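Long-range contacts in necrotic enteritis toxin B (Clostridium perfringens, PDB 4I0N), which is a pore-forming toxin of the leukocidin/hemolysin family with the alpha-hemolysin fold and probably perforates the membranes of target cells: residues A[49-54]-A[118-123]; A[56-61]-A[226-231]; A[43-48]-A[278-283]; A[102-107]-A[145-150]; A[88-93]-A[163-168]. One frame throughout, in Å; residues are numbered along the deposited sequence.

Contact 1 (A[49-54]-A[118-123])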
# COMPACT_ATOMS: atom_id res chain seq x y z
N PRO A 49 -2.55 -32.33 -5.91
CA PRO A 49 -2.06 -33.71 -5.68
C PRO A 49 -0.61 -33.91 -6.12
O PRO A 49 -0.03 -34.98 -5.85
CB PRO A 49 -2.98 -34.58 -6.56
CG PRO A 49 -4.05 -33.68 -7.11
CD PRO A 49 -3.54 -32.27 -7.00
N HIS A 50 -0.06 -32.92 -6.81
CA HIS A 50 1.30 -32.99 -7.38
C HIS A 50 2.31 -32.14 -6.59
O HIS A 50 3.47 -32.06 -6.96
CB HIS A 50 1.24 -32.55 -8.84
CG HIS A 50 0.21 -33.30 -9.63
ND1 HIS A 50 0.37 -34.61 -10.02
CD2 HIS A 50 -1.03 -32.93 -10.05
CE1 HIS A 50 -0.71 -35.02 -10.66
NE2 HIS A 50 -1.57 -34.02 -10.70
N SER A 51 1.85 -31.54 -5.50
CA SER A 51 2.73 -30.79 -4.60
C SER A 51 2.73 -31.41 -3.21
O SER A 51 1.72 -31.95 -2.77
CB SER A 51 2.29 -29.33 -4.54
OG SER A 51 3.07 -28.61 -3.60
N ASP A 52 3.84 -31.30 -2.48
CA ASP A 52 3.83 -31.82 -1.10
C ASP A 52 3.44 -30.80 -0.03
O ASP A 52 3.36 -31.14 1.16
CB ASP A 52 5.13 -32.58 -0.76
CG ASP A 52 6.38 -31.77 -1.02
OD1 ASP A 52 6.35 -30.54 -0.82
OD2 ASP A 52 7.40 -32.36 -1.44
N LYS A 53 3.14 -29.56 -0.45
CA LYS A 53 2.56 -28.55 0.43
C LYS A 53 1.23 -28.03 -0.15
O LYS A 53 0.81 -28.46 -1.24
CB LYS A 53 3.55 -27.41 0.68
CG LYS A 53 4.84 -27.85 1.40
CD LYS A 53 5.76 -26.68 1.76
CE LYS A 53 5.35 -26.00 3.06
NZ LYS A 53 5.56 -26.83 4.29
N LYS A 54 0.58 -27.12 0.58
CA LYS A 54 -0.64 -26.43 0.12
C LYS A 54 -0.26 -24.99 -0.12
O LYS A 54 0.57 -24.47 0.62
CB LYS A 54 -1.69 -26.33 1.23
CG LYS A 54 -2.37 -27.56 1.62
CD LYS A 54 -3.63 -27.20 2.33
CE LYS A 54 -3.46 -27.03 3.80
NZ LYS A 54 -4.67 -27.64 4.43
N ILE A 118 1.85 -12.75 -10.00
CA ILE A 118 2.44 -13.87 -9.28
C ILE A 118 1.68 -15.10 -9.73
O ILE A 118 0.46 -15.10 -9.73
CB ILE A 118 2.40 -13.66 -7.72
CG1 ILE A 118 3.01 -14.85 -6.97
CG2 ILE A 118 0.98 -13.31 -7.22
CD1 ILE A 118 3.49 -14.45 -5.56
N GLY A 119 2.39 -16.14 -10.13
CA GLY A 119 1.75 -17.30 -10.74
C GLY A 119 2.06 -18.57 -9.97
O GLY A 119 3.11 -18.69 -9.32
N TYR A 120 1.12 -19.52 -10.05
CA TYR A 120 1.29 -20.83 -9.45
C TYR A 120 1.31 -21.88 -10.55
O TYR A 120 0.43 -21.90 -11.41
CB TYR A 120 0.15 -21.14 -8.45
CG TYR A 120 0.26 -22.52 -7.86
CD1 TYR A 120 0.98 -22.74 -6.69
CD2 TYR A 120 -0.35 -23.62 -8.47
CE1 TYR A 120 1.10 -24.01 -6.15
CE2 TYR A 120 -0.23 -24.90 -7.94
CZ TYR A 120 0.50 -25.09 -6.77
OH TYR A 120 0.63 -26.34 -6.22
N SER A 121 2.31 -22.74 -10.52
CA SER A 121 2.38 -23.88 -11.43
C SER A 121 2.07 -25.17 -10.70
O SER A 121 2.55 -25.38 -9.59
CB SER A 121 3.76 -23.99 -12.05
OG SER A 121 4.03 -22.86 -12.84
N ILE A 122 1.27 -26.02 -11.33
CA ILE A 122 0.96 -27.34 -10.74
C ILE A 122 2.29 -28.03 -10.43
O ILE A 122 3.22 -28.00 -11.25
CB ILE A 122 0.02 -28.17 -11.67
CG1 ILE A 122 -1.39 -27.55 -11.64
CG2 ILE A 122 -0.04 -29.65 -11.21
CD1 ILE A 122 -2.28 -27.91 -12.82
N GLY A 123 2.40 -28.58 -9.23
CA GLY A 123 3.67 -29.10 -8.74
C GLY A 123 4.24 -28.23 -7.65
O GLY A 123 5.09 -28.67 -6.87
O HOH W 1 0.13 -26.40 -3.50
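His50 meets the 118-123 segment with both its backbone and its side chain. Its carbonyl O receives a CA-H...O contact from Gly123 CA at 3.5 Å, and the angle of 165° at the hydrogen makes this an almost straight approach. Its imidazole lies alongside the Ile122 side chain, the two pointing the same way, and His50 CD2 stands 3.6 Å from Ile122 CG2. This methyl comes obliquely to the ring and also lies near CB, so the histidine gives the isoleucine carbon to pack on while its polar ring suits the exposed position. Gly123 suits its place because its phi of 109° would press a beta carbon against the carbonyl of Ile122. The contact joins the loop that leads into strand 53-65 to the one that follows strand 113-120. The first belongs to the cap beta-sandwich of the alpha-hemolysin fold; the second probably belongs to the prestem, which in soluble relatives is folded against the cap. Ser51 carries the rest of the contact through CB, 3.7 Å from Gly123 O and 3.8 Å from Tyr120 OH. Its OG, anti to the backbone N (chi1 176°), accepts from Lys53 N at 3.3 Å and closes an ST turn, a task for which a short hydroxyl side chain is well fitted. The phenol of Tyr120 is hydrogen-bonded to Asp48 OD2, which also receives Gly123 N, while Asp48 OD1 takes His50 N, so one carboxylate binds both loops. A water donates to Tyr120 OH at 2.8 Å and to Lys53 O at 3.1 Å.

Contact 2 (A[56-61]-A[226-231])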
# COMPACT_ATOMS: atom_id res chain seq x y z
N ALA A 56 -1.85 -20.89 -1.09
CA ALA A 56 -2.92 -19.95 -1.40
C ALA A 56 -2.27 -18.70 -2.00
O ALA A 56 -1.31 -18.20 -1.46
CB ALA A 56 -3.69 -19.58 -0.16
N LEU A 57 -2.80 -18.22 -3.11
CA LEU A 57 -2.40 -16.92 -3.66
C LEU A 57 -3.37 -15.91 -3.06
O LEU A 57 -4.59 -16.11 -3.13
CB LEU A 57 -2.51 -16.91 -5.19
CG LEU A 57 -1.58 -17.82 -6.00
CD1 LEU A 57 -1.71 -17.50 -7.47
CD2 LEU A 57 -0.12 -17.65 -5.59
N LEU A 58 -2.85 -14.85 -2.45
CA LEU A 58 -3.69 -13.85 -1.82
C LEU A 58 -3.55 -12.51 -2.55
O LEU A 58 -2.46 -12.14 -2.99
CB LEU A 58 -3.31 -13.68 -0.33
CG LEU A 58 -3.42 -14.93 0.56
CD1 LEU A 58 -3.14 -14.58 2.00
CD2 LEU A 58 -4.80 -15.56 0.44
N ASN A 59 -4.65 -11.78 -2.67
CA ASN A 59 -4.61 -10.47 -3.31
C ASN A 59 -5.17 -9.46 -2.33
O ASN A 59 -6.29 -9.62 -1.87
CB ASN A 59 -5.48 -10.51 -4.57
CG ASN A 59 -5.48 -9.17 -5.33
OD1 ASN A 59 -4.45 -8.71 -5.79
ND2 ASN A 59 -6.65 -8.59 -5.50
N LEU A 60 -4.39 -8.44 -1.99
CA LEU A 60 -4.86 -7.37 -1.11
C LEU A 60 -5.21 -6.14 -1.95
O LEU A 60 -4.36 -5.67 -2.73
CB LEU A 60 -3.78 -7.00 -0.06
CG LEU A 60 -4.06 -5.70 0.70
CD1 LEU A 60 -5.32 -5.84 1.57
CD2 LEU A 60 -2.85 -5.29 1.56
N GLU A 61 -6.44 -5.64 -1.83
CA GLU A 61 -6.80 -4.37 -2.43
C GLU A 61 -7.36 -3.49 -1.37
O GLU A 61 -8.08 -3.95 -0.48
CB GLU A 61 -7.91 -4.55 -3.47
CG GLU A 61 -7.60 -5.46 -4.57
CD GLU A 61 -8.86 -5.78 -5.33
OE1 GLU A 61 -9.48 -6.83 -5.02
OE2 GLU A 61 -9.27 -4.95 -6.16
N LEU A 226 0.47 -12.01 -2.63
CA LEU A 226 1.48 -12.93 -2.15
C LEU A 226 1.06 -14.37 -2.31
O LEU A 226 -0.10 -14.66 -2.65
CB LEU A 226 1.84 -12.60 -0.70
CG LEU A 226 0.77 -12.64 0.36
CD1 LEU A 226 0.33 -14.09 0.63
CD2 LEU A 226 1.36 -12.02 1.64
N ALA A 227 2.01 -15.29 -2.09
CA ALA A 227 1.71 -16.70 -2.07
C ALA A 227 2.06 -17.20 -0.68
O ALA A 227 3.18 -16.95 -0.20
CB ALA A 227 2.54 -17.47 -3.13
N LEU A 228 1.12 -17.89 -0.04
CA LEU A 228 1.35 -18.56 1.24
C LEU A 228 1.47 -20.03 1.01
O LEU A 228 0.68 -20.61 0.24
CB LEU A 228 0.17 -18.38 2.20
CG LEU A 228 -0.07 -17.10 2.94
CD1 LEU A 228 -1.35 -17.25 3.79
CD2 LEU A 228 1.12 -16.81 3.85
N THR A 229 2.45 -20.63 1.67
CA THR A 229 2.61 -22.07 1.64
C THR A 229 2.37 -22.65 3.04
O THR A 229 2.84 -22.08 4.04
CB THR A 229 3.99 -22.44 1.06
OG1 THR A 229 5.01 -21.65 1.68
CG2 THR A 229 4.00 -22.13 -0.44
N ALA A 230 1.65 -23.76 3.10
CA ALA A 230 1.28 -24.43 4.34
C ALA A 230 1.56 -25.93 4.24
O ALA A 230 1.48 -26.49 3.14
CB ALA A 230 -0.21 -24.21 4.60
N PRO A 231 1.85 -26.59 5.38
CA PRO A 231 1.84 -28.05 5.39
C PRO A 231 0.45 -28.54 4.98
O PRO A 231 -0.53 -27.81 5.16
CB PRO A 231 2.12 -28.38 6.86
CG PRO A 231 2.80 -27.15 7.41
CD PRO A 231 2.12 -26.02 6.71
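Leu58 CD1 sits where three leucines converge, 3.8 Å from Leu226 CD1 and 3.7 Å from Leu228 CD1. Leu58 and Leu226 run side by side and point the same way, whereas Leu228 crosses obliquely. Leu226 holds CG in the crowded position between its backbone N and carbonyl carbon (chi1 60°). Leu226 CD1 is also 3.8 Å from Leu58 CB. On the other side of the sheet a smaller apolar pair forms, with Leu57 CD2 3.6 Å from Ala227 CB, and the short alanine lets the leucine tip come in over its neighbour's strand. Between these two layers runs the backbone ladder. Ala56 and Leu228 make one hydrogen-bonded antiparallel pair, with Leu228 N giving to Ala56 O at 2.8 Å, and Leu58 and Leu226 make the next, with Leu58 N giving to Leu226 O at 2.8 Å. Leu57 and Ala227 form the non-hydrogen-bonded pair between them. The strand directions lie 145° apart, so the pairing is twisted, and within these segments it spans three residue pairs. At the polar edge, Asn59 OD1 accepts from Asn223 ND2. The leucine face meets Ile239 and Val89 inside the cap, while on the other face Leu57 touches Val143, just before strand 144-150 of the probable prestem: this is an interior strand pair of one sheet of the cap beta-sandwich in the alpha-hemolysin fold.

Contact 3 (A[43-48]-A[278-283])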
# COMPACT_ATOMS: atom_id res chain seq x y z
N GLY A 43 -8.57 -14.67 -1.96
CA GLY A 43 -7.68 -15.83 -1.97
C GLY A 43 -8.03 -16.83 -3.04
O GLY A 43 -9.22 -17.02 -3.37
N THR A 44 -7.00 -17.44 -3.61
CA THR A 44 -7.18 -18.64 -4.42
C THR A 44 -6.40 -19.76 -3.75
O THR A 44 -5.16 -19.73 -3.72
CB THR A 44 -6.64 -18.42 -5.84
OG1 THR A 44 -7.22 -17.23 -6.38
CG2 THR A 44 -7.00 -19.62 -6.72
N PHE A 45 -7.12 -20.72 -3.18
CA PHE A 45 -6.50 -21.88 -2.53
C PHE A 45 -6.33 -22.96 -3.56
O PHE A 45 -7.26 -23.20 -4.35
CB PHE A 45 -7.42 -22.44 -1.42
CG PHE A 45 -7.64 -21.51 -0.25
CD1 PHE A 45 -6.88 -21.63 0.91
CD2 PHE A 45 -8.66 -20.54 -0.29
CE1 PHE A 45 -7.10 -20.78 2.00
CE2 PHE A 45 -8.88 -19.69 0.81
CZ PHE A 45 -8.10 -19.82 1.95
N ILE A 46 -5.18 -23.63 -3.54
CA ILE A 46 -4.95 -24.73 -4.46
C ILE A 46 -4.75 -26.00 -3.65
O ILE A 46 -3.97 -26.01 -2.70
CB ILE A 46 -3.71 -24.52 -5.38
CG1 ILE A 46 -3.83 -23.21 -6.18
CG2 ILE A 46 -3.54 -25.68 -6.35
CD1 ILE A 46 -2.89 -22.16 -5.70
N GLU A 47 -5.50 -27.03 -4.01
CA GLU A 47 -5.30 -28.37 -3.46
C GLU A 47 -4.72 -29.14 -4.63
O GLU A 47 -5.45 -29.54 -5.56
CB GLU A 47 -6.63 -29.00 -3.00
CG GLU A 47 -7.31 -28.26 -1.84
CD GLU A 47 -6.55 -28.37 -0.52
OE1 GLU A 47 -5.63 -29.22 -0.39
OE2 GLU A 47 -6.92 -27.62 0.41
N ASP A 48 -3.40 -29.33 -4.57
CA ASP A 48 -2.61 -29.88 -5.66
C ASP A 48 -2.07 -31.25 -5.25
O ASP A 48 -1.23 -31.35 -4.35
CB ASP A 48 -1.46 -28.89 -5.95
CG ASP A 48 -0.65 -29.25 -7.19
OD1 ASP A 48 -0.87 -30.32 -7.78
OD2 ASP A 48 0.22 -28.42 -7.58
N ILE A 278 -7.26 -17.08 7.70
CA ILE A 278 -7.13 -17.90 6.52
C ILE A 278 -7.61 -19.29 6.92
O ILE A 278 -6.91 -20.03 7.62
CB ILE A 278 -5.67 -17.95 6.01
CG1 ILE A 278 -5.09 -16.53 5.88
CG2 ILE A 278 -5.57 -18.73 4.70
CD1 ILE A 278 -5.89 -15.62 4.91
N ASN A 279 -8.81 -19.63 6.48
CA ASN A 279 -9.44 -20.88 6.86
C ASN A 279 -9.06 -21.90 5.79
O ASN A 279 -9.76 -22.03 4.79
CB ASN A 279 -10.96 -20.70 6.93
CG ASN A 279 -11.67 -21.90 7.56
OD1 ASN A 279 -11.19 -23.04 7.50
ND2 ASN A 279 -12.81 -21.65 8.16
N TRP A 280 -7.92 -22.57 5.97
CA TRP A 280 -7.45 -23.51 4.94
C TRP A 280 -8.42 -24.68 4.82
O TRP A 280 -8.68 -25.17 3.70
CB TRP A 280 -6.04 -24.03 5.29
CG TRP A 280 -4.98 -22.97 5.29
CD1 TRP A 280 -4.64 -22.13 6.32
CD2 TRP A 280 -4.12 -22.65 4.21
NE1 TRP A 280 -3.60 -21.32 5.93
CE2 TRP A 280 -3.26 -21.62 4.64
CE3 TRP A 280 -3.98 -23.17 2.91
CZ2 TRP A 280 -2.29 -21.05 3.80
CZ3 TRP A 280 -3.01 -22.61 2.07
CH2 TRP A 280 -2.17 -21.57 2.53
N GLN A 281 -8.98 -25.10 5.95
CA GLN A 281 -9.86 -26.26 5.99
C GLN A 281 -11.09 -26.08 5.10
O GLN A 281 -11.46 -26.98 4.36
CB GLN A 281 -10.29 -26.53 7.43
CG GLN A 281 -11.10 -27.80 7.62
CD GLN A 281 -11.21 -28.18 9.09
OE1 GLN A 281 -11.23 -27.33 9.97
NE2 GLN A 281 -11.27 -29.48 9.35
N ASP A 282 -11.72 -24.91 5.19
CA ASP A 282 -12.93 -24.63 4.43
C ASP A 282 -12.71 -23.76 3.18
O ASP A 282 -13.67 -23.43 2.47
CB ASP A 282 -13.96 -23.95 5.35
CG ASP A 282 -14.39 -24.82 6.52
OD1 ASP A 282 -14.45 -26.06 6.37
OD2 ASP A 282 -14.71 -24.25 7.59
N HIS A 283 -11.44 -23.42 2.91
CA HIS A 283 -11.04 -22.53 1.80
C HIS A 283 -11.76 -21.19 1.86
O HIS A 283 -12.34 -20.74 0.86
CB HIS A 283 -11.24 -23.20 0.44
CG HIS A 283 -10.55 -24.52 0.34
ND1 HIS A 283 -11.23 -25.71 0.23
CD2 HIS A 283 -9.23 -24.84 0.44
CE1 HIS A 283 -10.36 -26.71 0.21
NE2 HIS A 283 -9.14 -26.20 0.34
O HOH W 2 -6.70 -26.58 2.86
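Phe45 projects from strand 37-47, its CG anti to the carbonyl carbon, into an aromatic cluster with Trp280 and His283, where the turn after strand 258-279 closes one end of the cap beta-sandwich. The phenyl edge points at the face of the Trp280 six-membered ring in a T-shaped stack, with centroids 5.5 Å apart and planes at 82°. His283 approaches a face of the same phenyl: its CA lies 3.8 Å from the ring centroid in a CH-pi contact, and its imidazole turns an edge toward the phenyl in an offset edge-to-face arrangement. A large flat side chain suits this place, since Phe45 offers an edge to one aromatic and a face to another. Ile278 fills in beside them, its CG2 3.7 Å from Phe45 CE1 at the phenyl edge. Trp280 NE1 is hydrogen-bonded to Ser237, and Tyr26 stacks on the His283 ring. Glu47 reaches this group because its chain is bent at chi2 (-69°), which folds CD back from the extended line. The flexible glutamate can thereby deliver a carboxylate to the imidazole. His283 NE2 donates to Glu47 OE2 at 2.6 Å, the N-H...O angle being 179°, with the oxygen in the imidazole plane and receiving the proton on its anti lone pair.

Contact 4 (A[102-107]-A[145-150])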
# COMPACT_ATOMS: atom_id res chain seq x y z
N ASN A 102 6.48 -15.81 -1.58
CA ASN A 102 6.89 -14.72 -2.43
C ASN A 102 5.76 -13.69 -2.44
O ASN A 102 4.67 -13.96 -1.94
CB ASN A 102 7.22 -15.16 -3.86
CG ASN A 102 8.38 -14.34 -4.47
OD1 ASN A 102 8.54 -13.15 -4.18
ND2 ASN A 102 9.20 -14.99 -5.28
N SER A 103 6.05 -12.52 -2.99
CA SER A 103 5.11 -11.40 -2.91
C SER A 103 5.47 -10.39 -3.99
O SER A 103 6.64 -10.31 -4.42
CB SER A 103 5.16 -10.78 -1.51
OG SER A 103 6.42 -10.18 -1.25
N ILE A 104 4.48 -9.63 -4.43
CA ILE A 104 4.68 -8.58 -5.43
C ILE A 104 3.94 -7.32 -4.94
O ILE A 104 2.94 -7.41 -4.21
CB ILE A 104 4.16 -9.00 -6.85
CG1 ILE A 104 2.71 -9.50 -6.78
CG2 ILE A 104 5.09 -10.04 -7.51
CD1 ILE A 104 1.99 -9.57 -8.13
N PRO A 105 4.42 -6.13 -5.33
CA PRO A 105 5.57 -5.86 -6.20
C PRO A 105 6.87 -6.00 -5.47
O PRO A 105 6.89 -6.04 -4.25
CB PRO A 105 5.34 -4.41 -6.65
CG PRO A 105 4.57 -3.78 -5.53
CD PRO A 105 3.76 -4.89 -4.88
N LYS A 106 7.97 -6.08 -6.23
CA LYS A 106 9.26 -6.33 -5.61
C LYS A 106 10.22 -5.17 -5.83
O LYS A 106 9.99 -4.31 -6.68
CB LYS A 106 9.88 -7.65 -6.12
CG LYS A 106 8.95 -8.87 -5.94
CD LYS A 106 9.72 -10.21 -5.76
CE LYS A 106 10.22 -10.43 -4.34
NZ LYS A 106 9.15 -10.25 -3.29
N ASN A 107 11.30 -5.18 -5.04
CA ASN A 107 12.35 -4.18 -5.14
C ASN A 107 11.78 -2.76 -5.08
O ASN A 107 10.93 -2.48 -4.22
CB ASN A 107 13.20 -4.46 -6.40
CG ASN A 107 13.79 -5.86 -6.38
OD1 ASN A 107 13.49 -6.70 -7.23
ND2 ASN A 107 14.62 -6.13 -5.37
N ASN A 145 -2.36 -14.19 -9.87
CA ASN A 145 -2.98 -12.99 -9.33
C ASN A 145 -2.23 -11.81 -9.93
O ASN A 145 -1.00 -11.77 -9.89
CB ASN A 145 -2.88 -12.97 -7.81
CG ASN A 145 -3.98 -13.80 -7.13
OD1 ASN A 145 -4.70 -14.56 -7.78
ND2 ASN A 145 -4.09 -13.65 -5.82
N THR A 146 -2.96 -10.86 -10.50
CA THR A 146 -2.33 -9.69 -11.11
C THR A 146 -2.65 -8.48 -10.24
O THR A 146 -3.78 -8.33 -9.76
CB THR A 146 -2.83 -9.46 -12.55
OG1 THR A 146 -2.49 -10.59 -13.36
CG2 THR A 146 -2.15 -8.22 -13.16
N ILE A 147 -1.64 -7.64 -9.98
CA ILE A 147 -1.86 -6.41 -9.24
C ILE A 147 -1.71 -5.20 -10.15
O ILE A 147 -1.03 -5.26 -11.18
CB ILE A 147 -0.88 -6.24 -8.04
CG1 ILE A 147 0.57 -6.10 -8.57
CG2 ILE A 147 -1.05 -7.39 -7.04
CD1 ILE A 147 1.52 -5.46 -7.57
N SER A 148 -2.34 -4.10 -9.76
CA SER A 148 -2.30 -2.87 -10.53
C SER A 148 -2.64 -1.71 -9.62
O SER A 148 -3.68 -1.73 -8.94
CB SER A 148 -3.33 -2.91 -11.68
OG SER A 148 -3.42 -1.65 -12.33
N TYR A 149 -1.77 -0.71 -9.60
CA TYR A 149 -2.12 0.56 -8.97
C TYR A 149 -1.31 1.70 -9.54
O TYR A 149 -0.30 1.47 -10.20
CB TYR A 149 -1.99 0.52 -7.43
CG TYR A 149 -0.60 0.27 -6.89
CD1 TYR A 149 0.33 1.33 -6.74
CD2 TYR A 149 -0.20 -1.01 -6.53
CE1 TYR A 149 1.60 1.10 -6.18
CE2 TYR A 149 1.08 -1.26 -5.99
CZ TYR A 149 1.97 -0.21 -5.83
OH TYR A 149 3.21 -0.46 -5.29
N GLU A 150 -1.78 2.92 -9.33
CA GLU A 150 -1.03 4.09 -9.74
C GLU A 150 -0.43 4.83 -8.52
O GLU A 150 -1.00 4.83 -7.41
CB GLU A 150 -1.89 5.02 -10.61
CG GLU A 150 -2.98 5.72 -9.84
CD GLU A 150 -3.76 6.70 -10.69
OE1 GLU A 150 -3.29 7.10 -11.78
OE2 GLU A 150 -4.86 7.08 -10.23
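The backbones at Ile104 and Ile147 stay 7.9 Å apart between their CA atoms, so the end of strand 99-104 and strand 144-150 meet through side chains rather than by beta pairing. The Ile104 and Ile147 side chains run antiparallel, passing alongside one another. Ile104 CD1 lies over the branch of Ile147, 3.8 Å from its CG1 and 3.9 Å from its CG2. Ile147 has CG1 between its backbone N and carbonyl carbon (chi1 65°), and its CD1 meets Pro105 CD at 3.5 Å, the Ile147 and Pro105 side chains crossing at about a right angle. Pro105 follows a cis peptide bond as the strand gives way to loop, and its compact ring also presents CG to Tyr149 OH at 3.6 Å, at the edge of the phenol and near its plane. Tyrosine fits this border because its hydroxyl is hydrogen-bonded to Thr156 while its ring packs edge-to-face with Phe220. Strand 144-150 probably belongs to the prestem, here lying on the cap. With the meeting surfaces made of isoleucine and proline carbon, the tyrosine hydroxyl at the border, the hold is van der Waals and hydrophobic, consistent with a prestem that can separate from the cap, as in related pore-forming toxins.

Contact 5 (A[88-93]-A[163-168])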
# COMPACT_ATOMS: atom_id res chain seq x y z
N ASN A 88 1.91 -3.20 5.61
CA ASN A 88 2.54 -4.42 6.09
C ASN A 88 1.53 -5.54 5.97
O ASN A 88 0.35 -5.36 6.33
CB ASN A 88 2.94 -4.30 7.56
CG ASN A 88 3.91 -3.17 7.84
OD1 ASN A 88 4.76 -2.81 7.02
ND2 ASN A 88 3.79 -2.60 9.02
N VAL A 89 1.97 -6.68 5.47
CA VAL A 89 1.13 -7.86 5.45
C VAL A 89 1.89 -8.93 6.24
O VAL A 89 2.99 -9.32 5.85
CB VAL A 89 0.81 -8.31 4.01
CG1 VAL A 89 -0.04 -9.54 4.03
CG2 VAL A 89 0.07 -7.19 3.23
N LYS A 90 1.32 -9.38 7.35
CA LYS A 90 1.99 -10.32 8.24
C LYS A 90 1.25 -11.63 8.23
O LYS A 90 0.03 -11.65 8.20
CB LYS A 90 2.07 -9.79 9.68
CG LYS A 90 2.97 -8.57 9.82
CD LYS A 90 2.90 -8.04 11.25
CE LYS A 90 3.77 -6.81 11.43
NZ LYS A 90 3.57 -6.23 12.80
N SER A 91 1.99 -12.73 8.20
CA SER A 91 1.40 -14.06 8.35
C SER A 91 1.78 -14.60 9.74
O SER A 91 2.93 -14.46 10.20
CB SER A 91 1.90 -14.99 7.26
OG SER A 91 1.33 -16.27 7.40
N ALA A 92 0.80 -15.18 10.42
CA ALA A 92 1.02 -15.82 11.71
C ALA A 92 0.23 -17.11 11.83
O ALA A 92 -0.90 -17.22 11.36
CB ALA A 92 0.64 -14.87 12.85
N ASP A 93 0.83 -18.10 12.48
CA ASP A 93 0.11 -19.32 12.82
C ASP A 93 0.76 -19.94 14.05
O ASP A 93 1.94 -19.72 14.31
CB ASP A 93 0.06 -20.29 11.64
CG ASP A 93 1.40 -20.90 11.31
OD1 ASP A 93 2.27 -20.19 10.75
OD2 ASP A 93 1.58 -22.11 11.59
N ALA A 163 9.65 -14.57 5.57
CA ALA A 163 8.64 -15.63 5.67
C ALA A 163 7.33 -15.21 6.34
O ALA A 163 6.27 -15.81 6.07
CB ALA A 163 9.25 -16.89 6.35
N ASN A 164 7.38 -14.19 7.20
CA ASN A 164 6.18 -13.77 7.94
C ASN A 164 5.78 -12.31 7.77
O ASN A 164 4.79 -11.88 8.36
CB ASN A 164 6.30 -14.10 9.43
CG ASN A 164 6.45 -15.57 9.68
OD1 ASN A 164 7.56 -16.10 9.65
ND2 ASN A 164 5.34 -16.25 9.94
N LEU A 165 6.54 -11.55 6.97
CA LEU A 165 6.24 -10.14 6.74
C LEU A 165 6.62 -9.71 5.33
O LEU A 165 7.75 -9.93 4.90
CB LEU A 165 6.98 -9.23 7.74
CG LEU A 165 6.99 -7.70 7.56
CD1 LEU A 165 5.57 -7.04 7.64
CD2 LEU A 165 7.92 -7.07 8.60
N ALA A 166 5.67 -9.11 4.62
CA ALA A 166 5.95 -8.40 3.39
C ALA A 166 5.55 -6.96 3.69
O ALA A 166 4.47 -6.70 4.23
CB ALA A 166 5.08 -8.94 2.24
N SER A 167 6.44 -6.03 3.40
CA SER A 167 6.17 -4.63 3.71
C SER A 167 6.62 -3.72 2.57
O SER A 167 7.64 -3.98 1.96
CB SER A 167 6.87 -4.24 5.00
OG SER A 167 6.62 -2.87 5.28
N TRP A 168 5.84 -2.67 2.33
CA TRP A 168 6.08 -1.73 1.24
C TRP A 168 5.91 -0.30 1.75
O TRP A 168 4.94 -0.01 2.44
CB TRP A 168 5.07 -1.92 0.12
CG TRP A 168 5.13 -3.26 -0.56
CD1 TRP A 168 5.88 -3.59 -1.66
CD2 TRP A 168 4.40 -4.43 -0.20
NE1 TRP A 168 5.66 -4.91 -2.00
CE2 TRP A 168 4.76 -5.45 -1.12
CE3 TRP A 168 3.48 -4.73 0.83
CZ2 TRP A 168 4.20 -6.74 -1.08
CZ3 TRP A 168 2.95 -6.03 0.89
CH2 TRP A 168 3.30 -7.01 -0.06
O HOH W 3 5.34 -18.98 10.45
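Ser167 OG donates to Asn88 OD1 at 2.5 Å, a short bond that arrives nearly along the C=O axis. Each group has a further partner: Arg159 NH1 for the serine hydroxyl and Glu242 OE1 for Asn88 ND2. At the other end, Asn164 O accepts from Ser91 N at 2.9 Å, while Asn164 ND2 donates to Ser91 O at 3.0 Å from above the carbonyl plane; the side-chain amide adds a bond that the main chain alone could not, which suits asparagine here. A bound magnesium ion lies about 4 Å from the Asn164 side chain. Between them, Val89 N gives to Ala166 O at 2.8 Å and Ala166 N returns the bond to Val89 O at 3.0 Å. The strand directions differ by 179°, an almost exactly antiparallel ladder. On the face with Asn88 and Ser167, Leu165 CD1 rests 3.7 Å from Lys90 CG, and the lysine's extended chain carries its amine on to a salt bridge with Glu242. On the opposite face Val89 CG2 meets the indole edge at Trp168 CZ3, 3.9 Å away. Strand 76-92 is flanked by strand 236-255, and strand 165-172 by strand 154-162, in the same sheet; Ser91 packs against Leu228 of strand 219-231 in the facing sheet.

Overall arrangement
From the N terminus, five first segments lie between residues 43 and 107, and their partners follow from residue 118 onward. Contact 1 closes first, at 118-123, then contact 4 at 145-150, contact 5 at 163-168, contact 2 at 226-231 and contact 3 at 278-283. Contact 4 nests inside contact 5, contact 5 inside contact 2, and contact 2 inside contact 3, which spans them all. Contact 1 also lies within contact 3 but crosses contacts 2, 4 and 5. Contact 2 pairs two strands in one sheet of the cap and contact 5 two in the facing sheet, contact 3 joins those sheets at one end, and contacts 1 and 4 attach the probable prestem to the cap.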